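Local coordinates for protein MgGH51 (Meripilus giganteus, PDB 6ZPV) that probably releases terminal alpha-L-arabinofuranosyl residues from arabinose-containing polysaccharides by hydrolysis, at residues 22-25 / 29-32. Numbering follows the deposited sequence.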
ATOM      1  N   PHE A  22       3.219  -0.290  -3.353  1.00 10.18           N
ATOM      2  CA  PHE A  22       2.774   0.531  -2.231  1.00 10.42           C
ATOM      3  C   PHE A  22       3.659   1.770  -2.067  1.00 10.57           C
ATOM      4  O   PHE A  22       4.886   1.697  -1.998  1.00 11.46           O
ATOM      5  CB  PHE A  22       2.794  -0.298  -0.938  1.00 10.83           C
ATOM      6  CG  PHE A  22       2.165   0.471   0.226  1.00 10.88           C
ATOM      7  CD1 PHE A  22       2.917   1.303   1.036  1.00 10.68           C
ATOM      8  CD2 PHE A  22       0.821   0.382   0.485  1.00 12.12           C
ATOM      9  CE1 PHE A  22       2.314   2.034   2.051  1.00 11.26           C
ATOM     10  CE2 PHE A  22       0.208   1.119   1.499  1.00 12.38           C
ATOM     11  CZ  PHE A  22       0.973   1.932   2.293  1.00 12.21           C
ATOM     12  N   GLU A  23       2.977   2.888  -1.855  1.00 10.04           N
ATOM     13  CA  GLU A  23       3.528   4.052  -1.177  1.00 10.20           C
ATOM     14  C   GLU A  23       2.367   4.613  -0.355  1.00 10.01           C
ATOM     15  O   GLU A  23       1.213   4.304  -0.661  1.00 10.57           O
ATOM     16  CB  GLU A  23       4.031   5.093  -2.182  1.00 10.42           C
ATOM     17  CG  GLU A  23       2.898   5.825  -2.910  1.00 11.40           C
ATOM     18  CD  GLU A  23       3.421   6.768  -3.998  1.00 11.17           C
ATOM     19  OE1 GLU A  23       4.202   7.704  -3.673  1.00 11.29           O
ATOM     20  OE2 GLU A  23       3.034   6.536  -5.162  1.00 13.92           O
ATOM     21  N   ASP A  24       2.654   5.523   0.579  1.00 10.36           N
ATOM     22  CA  ASP A  24       1.580   6.211   1.312  1.00  9.95           C
ATOM     23  C   ASP A  24       1.066   7.327   0.398  1.00 10.24           C
ATOM     24  O   ASP A  24       1.720   8.380   0.209  1.00 10.46           O
ATOM     25  CB  ASP A  24       2.095   6.749   2.656  1.00 10.23           C
ATOM     26  CG  ASP A  24       0.983   6.929   3.635  1.00 10.41           C
ATOM     27  OD1 ASP A  24      -0.185   7.201   3.220  1.00 10.76           O
ATOM     28  OD2 ASP A  24       1.243   6.772   4.886  1.00 11.49           O
ATOM     29  N   ILE A  25      -0.080   7.075  -0.236  1.00 10.33           N
ATOM     30  CA  ILE A  25      -0.776   8.000  -1.139  1.00 11.27           C
ATOM     31  C   ILE A  25      -2.267   7.766  -0.847  1.00 10.22           C
ATOM     32  O   ILE A  25      -2.672   6.637  -0.529  1.00 10.62           O
ATOM     33  CB  ILE A  25      -0.440   7.716  -2.622  1.00 10.84           C
ATOM     34  CG1 ILE A  25      -1.076   8.734  -3.588  1.00 11.46           C
ATOM     35  CG2 ILE A  25      -0.759   6.295  -3.023  1.00 11.32           C
ATOM     36  CD1 ILE A  25      -0.663   8.548  -5.029  1.00 11.65           C
ATOM     37  N   GLY A  29      -1.350   4.531   3.906  1.00 10.12           N
ATOM     38  CA  GLY A  29      -0.544   4.092   5.066  1.00 10.32           C
ATOM     39  C   GLY A  29      -1.204   4.626   6.316  1.00 10.49           C
ATOM     40  O   GLY A  29      -2.066   3.974   6.913  1.00 10.45           O
ATOM     41  N   ASP A  30      -0.840   5.854   6.686  1.00 10.33           N
ATOM     42  CA  ASP A  30      -1.581   6.574   7.716  1.00 10.50           C
ATOM     43  C   ASP A  30      -3.030   6.782   7.292  1.00 11.21           C
ATOM     44  O   ASP A  30      -3.241   7.452   6.243  1.00 12.61           O
ATOM     45  CB  ASP A  30      -0.909   7.899   8.002  1.00 10.86           C
ATOM     46  CG  ASP A  30       0.398   7.781   8.729  1.00 11.52           C
ATOM     47  OD1 ASP A  30       0.545   7.053   9.688  1.00 12.33           O
ATOM     48  OD2 ASP A  30       1.349   8.381   8.283  1.00 18.72           O
ATOM     49  N   GLY A  31      -3.983   6.253   8.037  1.00 10.87           N
ATOM     50  CA  GLY A  31      -5.354   6.282   7.640  1.00 11.73           C
ATOM     51  C   GLY A  31      -5.862   5.088   6.844  1.00 11.05           C
ATOM     52  O   GLY A  31      -7.061   5.021   6.537  1.00 11.56           O
ATOM     53  N   GLY A  32      -4.946   4.169   6.542  1.00 10.96           N
ATOM     54  CA  GLY A  32      -5.246   3.052   5.635  1.00 10.82           C
ATOM     55  C   GLY A  32      -4.767   1.738   6.174  1.00 10.82           C
ATOM     56  O   GLY A  32      -5.312   1.179   7.146  1.00 10.97           O
TER
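The carboxylate of D24 grips two successive backbone N-H groups, those of G29 and D30, in the buried loop that leads into helix 29-33 from strand 20-21, the first strand of the parallel eight-stranded sheet that forms the (beta/alpha)8 barrel of this clan GH-A enzyme. Each oxygen takes one amide. OD1 of D24 accepts from N of G29 at 3.0 Å, with the donor well above the carboxylate plane, while OD2 of D24 is met on its syn side by N of D30 at 2.9 Å, tilted 24° out of the plane, with an N-H...O angle of 160°. With CG anti to the backbone N (chi1 -156°), D24 reaches across to the start of the short helical turn 29-33. Beside it, the F22 ring turns its edge to G29, CZ lying 3.8 Å from CA. CA of G29 lies over the same carboxylate face as its N, 3.2 Å from OD2 of D24. Y263 adds a hydrogen bond to D24 OD1, and T266 holds D30 OD1. The carboxylates of D24 and D30 come near each other, OD2 to OD2 3.8 Å, so the two backbone N-H groups and these hydroxyl partners probably help to offset the crowding of negative charge in a buried setting.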